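Local coordinates for peptidoglycan D,D-transpeptidase MrdA (Pseudomonas aeruginosa, PDB 7KIS), which probably cross-links the peptide stems of peptidoglycan during synthesis of the bacterial cell wall and binds penicillin, at residues V177-I183 against I202-E208; T67-I71 against I207-E212; K245-I251 against H479-D485; H172-S176 against I251-E257; I194-T199 against H216-Y221. All coordinates share one frame; numbering follows the deposited sequence.

Contact 1: residues V177-I183 against I202-E208; sequences VGYVGRI and IGKTGIE
A two-stranded antiparallel sheet in the dimerisation domain joins 179-182 to 202-205, with Gly-181 and Ile-202 as a hydrogen-bonded pair. Gly-181 N donates to Ile-202 O at 3.1 Å, and Ile-202 N returns a bond to Gly-181 O at 2.9 Å. Beside them Val-180 and Gly-203 form a non-hydrogen-bonded pair, the CG1 methyl of Val-180 resting 3.5 Å from Gly-203 CA. Lys-204 N then binds Tyr-179 O at 2.9 Å. The lysine side chain, bent at CB-CG (chi2 -58°) and extended beyond, is laid along the partner strand: CG passes Gly-181 N, CE crosses the bare CA of that glycine, and NZ donates to Arg-182 O at 2.6 Å, with Glu-187 as a salt-bridge partner. Tyr-179 crosses this chain at about a right angle, its CE1 3.5 Å from Lys-204 CB. Thr-205 CG2 approaches the same ring obliquely, near CE2, in an off-centre CH-pi contact 4.3 Å from the centroid. Farther along, Glu-208 N donates to Val-177 O at 3.1 Å, fastening helix 206-210 to the residues before strand 179-182. Such pairing is that of antiparallel strands consecutive in the chain, joined by a long loop, with a helix following closely.

Contact 2: residues T67-I71 against I207-E212; sequences TRGII and IERFYE
Arg-68 reaches two glutamates, Glu-208 and Glu-212, and its course illustrates how one extended arginine can tie a loop to a helical corner. From CB the chain leaves with CG anti to the backbone N (chi1 -164°) and stays extended to NE, the side chain also touching Leu-215. CD comes 4.1 Å from Glu-208 OE1, and NE donates to that same oxygen at 3.0 Å. The donor lies well above the carboxylate plane, although the oxygen is in the plane of the guanidinium. At the far end the group grips Glu-212 end-on: NH1 donates to OE2 at 2.9 Å from the syn side, and NH2 to OE1 at 2.8 Å. The two flat groups here are 30° apart, against 67° for Glu-208. NH2 adds a weak bond to Glu-208 OE1 at 3.4 Å. Both acids have other partners: Tyr-167 and Arg-165 for Glu-208, Gly-203 N and Tyr-196 for Glu-212, which together would fix their rotation. Next to the charges, Ile-71 CD1 packs 3.5 Å from Glu-208 OE1 and more loosely on Ile-207. The network thus lies where helix 206-210 gives way to helix 212-216, beside the approach to strand 71-72, with strand 247-249 touching Ile-71 and Ile-207.

Contact 3: residues K245-I251 against H479-D485; sequences KDIVLSI and HLAKTID
A classic beta bulge interrupts the pairing: two residues, Lys-482 and Thr-483, stand against the single Val-248, and the register slips by one. Val-248 O takes Lys-482 N at 2.6 Å and, more weakly, Thr-483 N at 3.3 Å, while Val-248 N donates to Thr-483 O at 3.2 Å. On the face that carries Val-248 and Thr-483, these two side chains run alongside one another. The threonine hydroxyl, set between the backbone N and the carbonyl carbon (chi1 83°), is the branch that meets Val-248 CG2. Lys-482 instead carries its amino group away to a salt bridge with Asp-279. Strand 481-484 is an outermost strand of a mixed five-stranded sheet, next to 247-249, which in turn runs parallel to 71-72. In this way strand 481-484, from the transpeptidase range, closes one side of a sheet whose strands come mostly from the dimerisation range. On the opposite face Ile-247 and Ile-484 run alongside each other, CG1 of the former 3.7 Å from CD1 of the latter, and Ala-481 CB adjoins Ile-247 CG2 at 4.0 Å. Past the bulge, Leu-480 O faces both Ser-250 N and OG, modelled as donors at lengths too short to trust at this resolution. Next to it Ile-251 CD1 packs 3.6 Å from Leu-480 CD2. At the other end Asp-485 N binds Asp-246 O at 3.1 Å, and the methylene chain of Lys-245 crosses Asp-485 at about a right angle, CG lying 3.7 Å from its carboxylate carbon CG.

Contact 4: residues H172-S176 against I251-E257; sequences HFAHS and IDSRLQE
His-172 and Glu-257 are stacked flat group on flat group, the imidazole and carboxylate planes only 16° apart. The methylene CG of Glu-257 sits over the centre of the ring, 3.8 Å from its centroid, in a CH-pi contact, and the carboxylate continues over NE2, which lies 3.5 Å from Glu-257 CD. A neighbouring acid, Glu-260, takes a weak hydrogen bond from ND1, so two negative groups gather round this histidine and would probably encourage its protonation. Phe-173 is turned differently, presenting its rim to the helix: Ser-253 OG lies in the plane of the ring at the edge bounded by CE1 and CZ. Ile-251 and the phenyl group run past one another head to tail, with CD1 of the isoleucine 3.9 Å from CE2 and CG2 close to CZ. That same CD1 methyl touches Ser-176 CB at 3.7 Å. Gln-256 NE2 approaches the phenyl ring obliquely, nearest CE2. The glutamine has CG anti to its own N (chi1 -167°) and then bends at chi2, which brings NE2 to Ser-176 OG at 2.8 Å for a weak, bent hydrogen bond; its OE1 accepts from Met-283 N in the neighbouring strand 280-286. The contact is thus a domain junction: the loop between strands 163-166 and 179-182 meets the first turn of helix 253-263, which packs through Leu-255 on strand 280-286 and helix 591-607 of the transpeptidase fold.

Contact 5: residues I194-T199 against H216-Y221; sequences INYSGT and HGTVGY
Stacking dominates between Tyr-196 and His-216, whose rings lie face to face with centroids 3.5 Å apart and planes at 5°. His-216 reaches this position with its CG anti to the backbone N (chi1 -179°), and its CE1 comes over the centre of the phenol ring. Tyr-196 OH is held in turn by Glu-212. Hydrogen bonds use the rim of the same imidazole and the backbone after it. Thr-199 OG1 meets His-216 NE2 in the ring plane at 3.1 Å, either atom being a possible donor, and Asn-195 ND2 donates to Gly-217 O, although the modelled length is doubtfully short. Asn-195, Tyr-196 and Thr-199 belong to two overlapping turns, a type I turn from Ile-194 to Ser-197 and a type II turn from Tyr-196 to Thr-199, in the long connection between strands 179-182 and 201-205. Opposite them the chain leaves helix 212-216 through Gly-217, which has positive phi, and enters strand 220-221. The remaining contacts are van der Waals packing. Val-219 puts its methyls against carbonyl oxygens of the first turn, CG1 on Asn-195 O at 3.1 Å and CG2 on Ile-194 O at 3.3 Å. Thr-218 CG2 lies 3.6 Å from Asn-195 OD1, and Ile-194 CG2 crosses to Tyr-221 OH at 3.2 Å.

In the fold
Contacts 1 and 2 are closely coupled, their centres about 8 Å apart: they share Ile-207 and Glu-208, and the Glu-212 carboxylate of contact 2 accepts from Gly-203 N of contact 1. That carboxylate also binds Tyr-196, leading on to contact 5, about 14 Å from contact 2 between centres. Contact 3 joins contact 2 through the bond from Ile-247 N to Ile-70 O, and packs Leu-249 on Val-177 and Ile-207 of contact 1. Contact 4 shares Ile-251 with contact 3, their centres about 14 Å apart, while about 30 Å separates the centres of contacts 4 and 5. All five lie away from the inhibitor pocket and the predicted nucleophile, Ser-327.

Contact 1: residues V177-I183 against I202-E208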
# COMPACT_ATOMS: atom_id res chain seq x y z
N VAL A 177 7.93 11.81 -1.79
CA VAL A 177 7.81 13.27 -1.72
C VAL A 177 7.50 13.85 -3.10
O VAL A 177 6.73 14.81 -3.22
CB VAL A 177 9.09 13.88 -1.12
CG1 VAL A 177 9.03 15.40 -1.18
CG2 VAL A 177 9.27 13.41 0.30
N GLY A 178 8.08 13.28 -4.15
CA GLY A 178 7.97 13.85 -5.47
C GLY A 178 9.05 14.88 -5.69
O GLY A 178 10.13 14.79 -5.10
N TYR A 179 8.78 15.88 -6.53
CA TYR A 179 9.75 16.93 -6.80
C TYR A 179 9.00 18.17 -7.28
O TYR A 179 7.77 18.15 -7.45
CB TYR A 179 10.79 16.47 -7.83
CG TYR A 179 10.18 15.91 -9.10
CD1 TYR A 179 9.76 16.75 -10.13
CD2 TYR A 179 10.01 14.54 -9.27
CE1 TYR A 179 9.21 16.24 -11.28
CE2 TYR A 179 9.45 14.03 -10.42
CZ TYR A 179 9.05 14.88 -11.43
OH TYR A 179 8.49 14.37 -12.58
N VAL A 180 9.75 19.25 -7.49
CA VAL A 180 9.22 20.48 -8.07
C VAL A 180 10.00 20.76 -9.35
O VAL A 180 11.08 20.20 -9.58
CB VAL A 180 9.31 21.68 -7.09
CG1 VAL A 180 8.30 21.53 -5.97
CG2 VAL A 180 10.72 21.81 -6.53
N GLY A 181 9.44 21.62 -10.19
CA GLY A 181 10.07 22.00 -11.44
C GLY A 181 9.56 23.35 -11.86
O GLY A 181 8.72 23.96 -11.19
N ARG A 182 10.07 23.83 -12.99
CA ARG A 182 9.63 25.13 -13.49
C ARG A 182 8.15 25.07 -13.86
O ARG A 182 7.58 24.00 -14.09
CB ARG A 182 10.45 25.55 -14.71
CG ARG A 182 11.95 25.49 -14.54
CD ARG A 182 12.64 25.15 -15.87
NE ARG A 182 12.27 23.82 -16.36
CZ ARG A 182 11.34 23.59 -17.28
NH1 ARG A 182 11.08 22.34 -17.66
NH2 ARG A 182 10.67 24.59 -17.83
N ILE A 183 7.53 26.24 -13.93
CA ILE A 183 6.10 26.35 -14.17
C ILE A 183 5.85 26.43 -15.67
O ILE A 183 6.52 27.19 -16.38
CB ILE A 183 5.51 27.55 -13.42
CG1 ILE A 183 5.67 27.35 -11.92
CG2 ILE A 183 4.04 27.75 -13.77
CD1 ILE A 183 5.54 28.62 -11.11
N ILE A 202 6.94 25.04 -9.16
CA ILE A 202 5.69 24.49 -8.64
C ILE A 202 5.86 23.00 -8.39
O ILE A 202 6.70 22.35 -9.00
CB ILE A 202 4.51 24.76 -9.62
CG1 ILE A 202 3.17 24.40 -8.98
CG2 ILE A 202 4.70 23.97 -10.91
CD1 ILE A 202 2.55 25.53 -8.20
N GLY A 203 5.05 22.47 -7.47
CA GLY A 203 5.08 21.05 -7.22
C GLY A 203 4.62 20.27 -8.44
O GLY A 203 3.68 20.66 -9.13
N LYS A 204 5.30 19.15 -8.71
CA LYS A 204 4.98 18.31 -9.85
C LYS A 204 4.27 17.03 -9.45
O LYS A 204 3.21 16.71 -10.01
CB LYS A 204 6.26 17.98 -10.63
CG LYS A 204 6.99 19.20 -11.17
CD LYS A 204 6.09 20.00 -12.09
CE LYS A 204 6.85 21.15 -12.74
NZ LYS A 204 5.94 22.07 -13.48
N THR A 205 4.81 16.28 -8.50
CA THR A 205 4.18 15.06 -8.03
C THR A 205 4.49 14.88 -6.55
O THR A 205 5.29 15.60 -5.97
CB THR A 205 4.62 13.84 -8.85
OG1 THR A 205 3.87 12.69 -8.44
CG2 THR A 205 6.10 13.58 -8.66
N GLY A 206 3.84 13.88 -5.95
CA GLY A 206 4.08 13.54 -4.56
C GLY A 206 3.56 14.58 -3.58
O GLY A 206 2.58 15.28 -3.82
N ILE A 207 4.26 14.67 -2.44
CA ILE A 207 3.85 15.58 -1.37
C ILE A 207 4.00 17.04 -1.78
O ILE A 207 3.19 17.88 -1.38
CB ILE A 207 4.65 15.27 -0.09
CG1 ILE A 207 4.25 13.90 0.47
CG2 ILE A 207 4.43 16.34 0.97
CD1 ILE A 207 2.86 13.88 1.09
N GLU A 208 5.01 17.36 -2.58
CA GLU A 208 5.22 18.74 -3.00
C GLU A 208 3.99 19.30 -3.71
O GLU A 208 3.64 20.47 -3.54
CB GLU A 208 6.44 18.84 -3.91
CG GLU A 208 7.74 18.40 -3.27
CD GLU A 208 8.47 19.53 -2.58
OE1 GLU A 208 7.88 20.15 -1.66
OE2 GLU A 208 9.63 19.81 -2.95

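Contact 2: residues T67-I71 against I207-E212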
# COMPACT_ATOMS: atom_id res chain seq x y z
N THR A 67 9.37 31.59 0.86
CA THR A 67 10.23 30.41 0.91
C THR A 67 9.38 29.16 1.08
O THR A 67 8.44 29.14 1.88
CB THR A 67 11.24 30.52 2.06
OG1 THR A 67 10.60 30.17 3.29
CG2 THR A 67 11.78 31.94 2.16
N ARG A 68 9.73 28.12 0.33
CA ARG A 68 8.98 26.87 0.40
C ARG A 68 9.14 26.22 1.77
O ARG A 68 10.20 26.30 2.39
CB ARG A 68 9.43 25.91 -0.70
CG ARG A 68 8.46 24.77 -0.95
CD ARG A 68 8.72 24.08 -2.28
NE ARG A 68 7.75 23.02 -2.53
CZ ARG A 68 6.54 23.21 -3.05
NH1 ARG A 68 6.15 24.44 -3.37
NH2 ARG A 68 5.73 22.18 -3.24
N GLY A 69 8.07 25.57 2.23
CA GLY A 69 8.11 24.95 3.54
C GLY A 69 9.07 23.78 3.58
O GLY A 69 9.22 23.03 2.62
N ILE A 70 9.73 23.62 4.72
CA ILE A 70 10.68 22.54 4.93
C ILE A 70 9.92 21.23 5.15
O ILE A 70 8.82 21.22 5.71
CB ILE A 70 11.61 22.87 6.11
CG1 ILE A 70 12.18 24.28 5.96
CG2 ILE A 70 12.74 21.88 6.19
CD1 ILE A 70 13.08 24.44 4.76
N ILE A 71 10.50 20.13 4.69
CA ILE A 71 9.92 18.80 4.83
C ILE A 71 10.84 17.95 5.70
O ILE A 71 12.03 17.83 5.41
CB ILE A 71 9.68 18.13 3.47
CG1 ILE A 71 8.75 18.98 2.61
CG2 ILE A 71 9.11 16.73 3.66
CD1 ILE A 71 8.38 18.33 1.29
N ILE A 207 4.26 14.67 -2.44
CA ILE A 207 3.85 15.58 -1.37
C ILE A 207 4.00 17.04 -1.78
O ILE A 207 3.19 17.88 -1.38
CB ILE A 207 4.65 15.27 -0.09
CG1 ILE A 207 4.25 13.90 0.47
CG2 ILE A 207 4.43 16.34 0.97
CD1 ILE A 207 2.86 13.88 1.09
N GLU A 208 5.01 17.36 -2.58
CA GLU A 208 5.22 18.74 -3.00
C GLU A 208 3.99 19.30 -3.71
O GLU A 208 3.64 20.47 -3.54
CB GLU A 208 6.44 18.84 -3.91
CG GLU A 208 7.74 18.40 -3.27
CD GLU A 208 8.47 19.53 -2.58
OE1 GLU A 208 7.88 20.15 -1.66
OE2 GLU A 208 9.63 19.81 -2.95
N ARG A 209 3.32 18.47 -4.51
CA ARG A 209 2.14 18.91 -5.24
C ARG A 209 0.89 18.90 -4.37
O ARG A 209 0.18 19.90 -4.28
CB ARG A 209 1.94 18.03 -6.47
CG ARG A 209 0.98 18.62 -7.47
CD ARG A 209 0.33 17.51 -8.25
NE ARG A 209 0.34 17.76 -9.69
CZ ARG A 209 -0.71 18.20 -10.38
NH1 ARG A 209 -1.86 18.42 -9.76
NH2 ARG A 209 -0.61 18.40 -11.68
N PHE A 210 0.58 17.75 -3.74
CA PHE A 210 -0.64 17.62 -2.96
C PHE A 210 -0.78 18.74 -1.94
O PHE A 210 -1.87 19.27 -1.72
CB PHE A 210 -0.67 16.26 -2.25
CG PHE A 210 -2.03 15.84 -1.78
CD1 PHE A 210 -2.56 16.35 -0.60
CD2 PHE A 210 -2.78 14.92 -2.50
CE1 PHE A 210 -3.82 15.96 -0.16
CE2 PHE A 210 -4.04 14.53 -2.07
CZ PHE A 210 -4.55 15.05 -0.90
N TYR A 211 0.33 19.11 -1.30
CA TYR A 211 0.35 20.20 -0.33
C TYR A 211 1.09 21.42 -0.87
O TYR A 211 1.74 22.15 -0.11
CB TYR A 211 0.99 19.73 0.98
CG TYR A 211 0.16 18.73 1.74
CD1 TYR A 211 -1.06 19.09 2.30
CD2 TYR A 211 0.59 17.42 1.91
CE1 TYR A 211 -1.82 18.18 3.00
CE2 TYR A 211 -0.16 16.50 2.61
CZ TYR A 211 -1.37 16.88 3.15
OH TYR A 211 -2.13 15.97 3.86
N GLU A 212 1.00 21.66 -2.18
CA GLU A 212 1.64 22.82 -2.77
C GLU A 212 1.10 24.12 -2.17
O GLU A 212 1.86 25.07 -1.94
CB GLU A 212 1.46 22.81 -4.29
CG GLU A 212 1.86 24.11 -4.98
CD GLU A 212 3.35 24.38 -4.89
OE1 GLU A 212 4.14 23.43 -5.11
OE2 GLU A 212 3.73 25.53 -4.60

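Contact 3: residues K245-I251 against H479-D485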
# COMPACT_ATOMS: atom_id res chain seq x y z
N LYS A 245 4.13 26.52 4.83
CA LYS A 245 3.97 25.69 6.01
C LYS A 245 4.87 24.47 5.92
O LYS A 245 5.02 23.86 4.86
CB LYS A 245 2.51 25.25 6.16
CG LYS A 245 1.58 26.33 6.67
CD LYS A 245 0.15 25.82 6.74
CE LYS A 245 -0.85 26.95 6.52
NZ LYS A 245 -2.23 26.43 6.29
N ASP A 246 5.48 24.12 7.05
CA ASP A 246 6.39 22.99 7.11
C ASP A 246 5.62 21.71 7.37
O ASP A 246 4.67 21.68 8.17
CB ASP A 246 7.44 23.22 8.20
CG ASP A 246 8.11 24.57 8.07
OD1 ASP A 246 8.23 25.07 6.93
OD2 ASP A 246 8.52 25.14 9.10
N ILE A 247 6.02 20.64 6.69
CA ILE A 247 5.33 19.36 6.74
C ILE A 247 6.27 18.33 7.34
O ILE A 247 7.43 18.22 6.94
CB ILE A 247 4.86 18.91 5.35
CG1 ILE A 247 3.88 19.92 4.77
CG2 ILE A 247 4.24 17.53 5.40
CD1 ILE A 247 3.46 19.59 3.38
N VAL A 248 5.76 17.57 8.30
CA VAL A 248 6.47 16.45 8.90
C VAL A 248 5.84 15.18 8.34
O VAL A 248 4.63 14.97 8.48
CB VAL A 248 6.40 16.47 10.43
CG1 VAL A 248 7.41 15.51 11.02
CG2 VAL A 248 6.64 17.89 10.95
N LEU A 249 6.66 14.34 7.72
CA LEU A 249 6.12 13.14 7.10
C LEU A 249 6.09 12.00 8.11
O LEU A 249 6.85 11.98 9.09
CB LEU A 249 6.95 12.73 5.88
CG LEU A 249 7.06 13.72 4.73
CD1 LEU A 249 8.05 13.20 3.70
CD2 LEU A 249 5.71 14.00 4.10
N SER A 250 5.21 11.03 7.85
CA SER A 250 5.11 9.86 8.70
C SER A 250 6.23 8.86 8.44
O SER A 250 6.49 8.01 9.29
CB SER A 250 3.76 9.17 8.49
OG SER A 250 2.73 10.12 8.33
N ILE A 251 6.91 8.98 7.30
CA ILE A 251 7.87 7.96 6.90
C ILE A 251 9.12 8.06 7.76
O ILE A 251 9.74 9.13 7.89
CB ILE A 251 8.23 8.12 5.41
CG1 ILE A 251 7.03 7.81 4.52
CG2 ILE A 251 9.41 7.24 5.05
CD1 ILE A 251 7.31 8.00 3.04
N HIS A 479 -1.77 8.00 5.62
CA HIS A 479 -1.42 9.38 5.32
C HIS A 479 0.08 9.56 5.49
O HIS A 479 0.67 9.05 6.45
CB HIS A 479 -2.18 10.37 6.22
CG HIS A 479 -2.10 10.05 7.68
ND1 HIS A 479 -1.39 10.82 8.57
CD2 HIS A 479 -2.66 9.05 8.41
CE1 HIS A 479 -1.50 10.31 9.78
NE2 HIS A 479 -2.27 9.24 9.71
N LEU A 480 0.69 10.30 4.56
CA LEU A 480 2.11 10.61 4.66
C LEU A 480 2.35 11.78 5.61
O LEU A 480 3.15 11.68 6.54
CB LEU A 480 2.68 10.92 3.27
CG LEU A 480 2.61 9.77 2.26
CD1 LEU A 480 2.37 10.30 0.85
CD2 LEU A 480 3.87 8.95 2.32
N ALA A 481 1.66 12.90 5.38
CA ALA A 481 1.79 14.08 6.21
C ALA A 481 1.37 13.80 7.64
O ALA A 481 0.17 13.68 7.93
CB ALA A 481 0.98 15.24 5.64
N LYS A 482 2.34 13.69 8.55
CA LYS A 482 2.01 13.49 9.96
C LYS A 482 1.40 14.76 10.56
O LYS A 482 0.37 14.70 11.23
CB LYS A 482 3.25 13.06 10.74
CG LYS A 482 2.94 12.37 12.06
CD LYS A 482 4.17 11.68 12.63
CE LYS A 482 3.95 11.28 14.08
NZ LYS A 482 2.78 10.36 14.25
N THR A 483 2.04 15.90 10.33
CA THR A 483 1.54 17.19 10.79
C THR A 483 1.71 18.23 9.68
O THR A 483 2.64 18.16 8.88
CB THR A 483 2.26 17.70 12.05
OG1 THR A 483 3.48 18.36 11.67
CG2 THR A 483 2.57 16.57 13.01
N ILE A 484 0.79 19.19 9.65
CA ILE A 484 0.89 20.36 8.79
C ILE A 484 0.91 21.59 9.70
O ILE A 484 -0.06 21.85 10.42
CB ILE A 484 -0.27 20.45 7.79
CG1 ILE A 484 -0.49 19.10 7.10
CG2 ILE A 484 -0.00 21.53 6.76
CD1 ILE A 484 0.55 18.78 6.06
N ASP A 485 2.02 22.33 9.66
CA ASP A 485 2.25 23.49 10.52
C ASP A 485 2.24 23.12 12.00
O ASP A 485 2.00 23.98 12.86
CB ASP A 485 1.23 24.61 10.25
CG ASP A 485 1.85 25.99 10.33
OD1 ASP A 485 3.08 26.10 10.15
OD2 ASP A 485 1.10 26.96 10.58

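Contact 4: residues H172-S176 against I251-E257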
# COMPACT_ATOMS: atom_id res chain seq x y z
N HIS A 172 15.93 8.30 -2.55
CA HIS A 172 15.18 7.59 -1.52
C HIS A 172 13.77 8.13 -1.32
O HIS A 172 13.03 7.58 -0.49
CB HIS A 172 15.94 7.64 -0.19
CG HIS A 172 17.26 6.95 -0.22
ND1 HIS A 172 17.47 5.76 -0.90
CD2 HIS A 172 18.45 7.27 0.34
CE1 HIS A 172 18.73 5.39 -0.75
NE2 HIS A 172 19.35 6.28 -0.00
N PHE A 173 13.37 9.18 -2.04
CA PHE A 173 12.05 9.78 -1.83
C PHE A 173 11.39 10.26 -3.11
O PHE A 173 10.46 11.07 -3.04
CB PHE A 173 12.15 10.95 -0.86
CG PHE A 173 11.98 10.57 0.56
CD1 PHE A 173 13.07 10.34 1.38
CD2 PHE A 173 10.71 10.41 1.09
CE1 PHE A 173 12.91 9.98 2.70
CE2 PHE A 173 10.54 10.04 2.41
CZ PHE A 173 11.64 9.83 3.21
N ALA A 174 11.83 9.79 -4.28
CA ALA A 174 11.32 10.34 -5.53
C ALA A 174 9.82 10.10 -5.67
O ALA A 174 9.09 10.96 -6.18
CB ALA A 174 12.07 9.73 -6.72
N HIS A 175 9.34 8.94 -5.22
CA HIS A 175 7.93 8.61 -5.33
C HIS A 175 7.13 8.96 -4.09
O HIS A 175 5.91 9.13 -4.18
CB HIS A 175 7.77 7.12 -5.65
CG HIS A 175 8.39 6.71 -6.95
ND1 HIS A 175 7.79 6.95 -8.17
CD2 HIS A 175 9.56 6.10 -7.22
CE1 HIS A 175 8.56 6.49 -9.13
NE2 HIS A 175 9.64 5.97 -8.59
N SER A 176 7.78 9.08 -2.93
CA SER A 176 7.08 9.52 -1.73
C SER A 176 6.84 11.03 -1.75
O SER A 176 5.70 11.50 -1.74
CB SER A 176 7.87 9.12 -0.48
OG SER A 176 8.51 7.86 -0.67
N ILE A 251 6.91 8.98 7.30
CA ILE A 251 7.87 7.96 6.90
C ILE A 251 9.12 8.06 7.76
O ILE A 251 9.74 9.13 7.89
CB ILE A 251 8.23 8.12 5.41
CG1 ILE A 251 7.03 7.81 4.52
CG2 ILE A 251 9.41 7.24 5.05
CD1 ILE A 251 7.31 8.00 3.04
N ASP A 252 9.51 6.94 8.35
CA ASP A 252 10.84 6.78 8.92
C ASP A 252 11.76 6.27 7.82
O ASP A 252 11.56 5.17 7.29
CB ASP A 252 10.83 5.82 10.10
CG ASP A 252 12.14 5.82 10.86
OD1 ASP A 252 12.62 6.91 11.24
OD2 ASP A 252 12.70 4.72 11.07
N SER A 253 12.78 7.07 7.48
CA SER A 253 13.65 6.72 6.37
C SER A 253 14.75 5.76 6.77
O SER A 253 15.45 5.24 5.90
CB SER A 253 14.26 7.99 5.77
OG SER A 253 13.25 8.94 5.52
N ARG A 254 14.90 5.49 8.07
CA ARG A 254 15.69 4.34 8.47
C ARG A 254 14.95 3.05 8.17
O ARG A 254 15.57 1.99 8.07
CB ARG A 254 16.00 4.43 9.97
CG ARG A 254 16.55 5.78 10.42
CD ARG A 254 15.78 6.31 11.63
NE ARG A 254 16.26 5.75 12.89
CZ ARG A 254 15.49 5.09 13.76
NH1 ARG A 254 14.21 4.91 13.50
NH2 ARG A 254 16.02 4.62 14.88
N LEU A 255 13.62 3.14 8.02
CA LEU A 255 12.81 2.06 7.48
C LEU A 255 12.62 2.15 5.97
O LEU A 255 12.51 1.12 5.31
CB LEU A 255 11.44 2.06 8.17
CG LEU A 255 10.60 0.79 8.07
CD1 LEU A 255 11.12 -0.25 9.05
CD2 LEU A 255 9.14 1.10 8.35
N GLN A 256 12.59 3.37 5.42
CA GLN A 256 12.56 3.52 3.96
C GLN A 256 13.82 2.99 3.31
O GLN A 256 13.76 2.34 2.26
CB GLN A 256 12.35 4.99 3.60
CG GLN A 256 12.00 5.24 2.14
CD GLN A 256 10.51 5.41 1.92
OE1 GLN A 256 9.70 4.94 2.72
NE2 GLN A 256 10.14 6.09 0.84
N GLU A 257 14.99 3.25 3.91
CA GLU A 257 16.23 2.73 3.35
C GLU A 257 16.33 1.22 3.56
O GLU A 257 16.80 0.50 2.67
CB GLU A 257 17.43 3.45 3.96
CG GLU A 257 17.96 4.58 3.09
CD GLU A 257 19.47 4.71 3.14
OE1 GLU A 257 19.97 5.74 3.64
OE2 GLU A 257 20.17 3.77 2.69

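Contact 5: residues I194-T199 against H216-Y221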
# COMPACT_ATOMS: atom_id res chain seq x y z
N ILE A 194 -0.81 36.99 -8.20
CA ILE A 194 -0.40 37.82 -7.08
C ILE A 194 0.47 36.98 -6.16
O ILE A 194 1.64 37.30 -5.93
CB ILE A 194 -1.61 38.41 -6.33
CG1 ILE A 194 -2.42 39.32 -7.26
CG2 ILE A 194 -1.15 39.16 -5.09
CD1 ILE A 194 -3.70 39.83 -6.64
N ASN A 195 -0.10 35.90 -5.63
CA ASN A 195 0.60 35.12 -4.62
C ASN A 195 1.79 34.37 -5.20
O ASN A 195 2.78 34.15 -4.50
CB ASN A 195 -0.37 34.13 -3.96
CG ASN A 195 -0.08 33.92 -2.49
OD1 ASN A 195 -0.67 34.59 -1.63
ND2 ASN A 195 0.82 33.00 -2.18
N TYR A 196 1.70 33.96 -6.47
CA TYR A 196 2.80 33.26 -7.12
C TYR A 196 3.71 34.18 -7.91
O TYR A 196 4.55 33.69 -8.68
CB TYR A 196 2.25 32.15 -8.01
CG TYR A 196 2.01 30.86 -7.26
CD1 TYR A 196 2.91 29.81 -7.33
CD2 TYR A 196 0.89 30.71 -6.45
CE1 TYR A 196 2.71 28.64 -6.63
CE2 TYR A 196 0.67 29.54 -5.75
CZ TYR A 196 1.58 28.51 -5.84
OH TYR A 196 1.37 27.35 -5.14
N SER A 197 3.58 35.49 -7.75
CA SER A 197 4.56 36.41 -8.33
C SER A 197 5.92 36.18 -7.67
O SER A 197 6.02 36.06 -6.45
CB SER A 197 4.11 37.86 -8.14
OG SER A 197 4.70 38.70 -9.11
N GLY A 198 6.96 36.13 -8.50
CA GLY A 198 8.28 35.78 -8.03
C GLY A 198 8.49 34.31 -7.74
O GLY A 198 9.62 33.91 -7.43
N THR A 199 7.44 33.49 -7.82
CA THR A 199 7.54 32.05 -7.65
C THR A 199 7.54 31.42 -9.04
O THR A 199 6.52 31.41 -9.73
CB THR A 199 6.39 31.50 -6.80
OG1 THR A 199 6.51 32.00 -5.46
CG2 THR A 199 6.42 29.98 -6.78
N HIS A 216 3.63 26.56 -0.19
CA HIS A 216 3.97 27.78 -0.93
C HIS A 216 4.06 28.97 0.02
O HIS A 216 5.16 29.45 0.33
CB HIS A 216 2.94 28.03 -2.03
CG HIS A 216 3.21 29.25 -2.85
ND1 HIS A 216 2.33 30.30 -2.94
CD2 HIS A 216 4.27 29.57 -3.63
CE1 HIS A 216 2.84 31.23 -3.73
NE2 HIS A 216 4.01 30.81 -4.17
N GLY A 217 2.92 29.46 0.49
CA GLY A 217 2.87 30.61 1.37
C GLY A 217 2.27 31.83 0.69
O GLY A 217 1.52 31.73 -0.29
N THR A 218 2.61 32.99 1.23
CA THR A 218 2.13 34.27 0.72
C THR A 218 3.33 35.17 0.43
O THR A 218 4.36 35.09 1.11
CB THR A 218 1.18 34.96 1.71
OG1 THR A 218 1.85 35.14 2.96
CG2 THR A 218 -0.07 34.13 1.91
N VAL A 219 3.17 36.02 -0.57
CA VAL A 219 4.24 36.93 -0.97
C VAL A 219 4.21 38.19 -0.12
O VAL A 219 3.18 38.58 0.44
CB VAL A 219 4.15 37.29 -2.47
CG1 VAL A 219 4.75 36.19 -3.33
CG2 VAL A 219 2.70 37.56 -2.86
N GLY A 220 5.37 38.84 -0.03
CA GLY A 220 5.49 40.15 0.57
C GLY A 220 5.71 41.23 -0.47
O GLY A 220 5.67 40.99 -1.68
N TYR A 221 5.94 42.44 0.03
CA TYR A 221 6.12 43.59 -0.85
C TYR A 221 7.11 44.57 -0.23
O TYR A 221 6.96 44.94 0.94
CB TYR A 221 4.78 44.29 -1.11
CG TYR A 221 3.81 43.45 -1.92
CD1 TYR A 221 2.80 42.73 -1.29
CD2 TYR A 221 3.90 43.38 -3.30
CE1 TYR A 221 1.91 41.96 -2.02
CE2 TYR A 221 3.02 42.61 -4.04
CZ TYR A 221 2.03 41.90 -3.39
OH TYR A 221 1.15 41.14 -4.12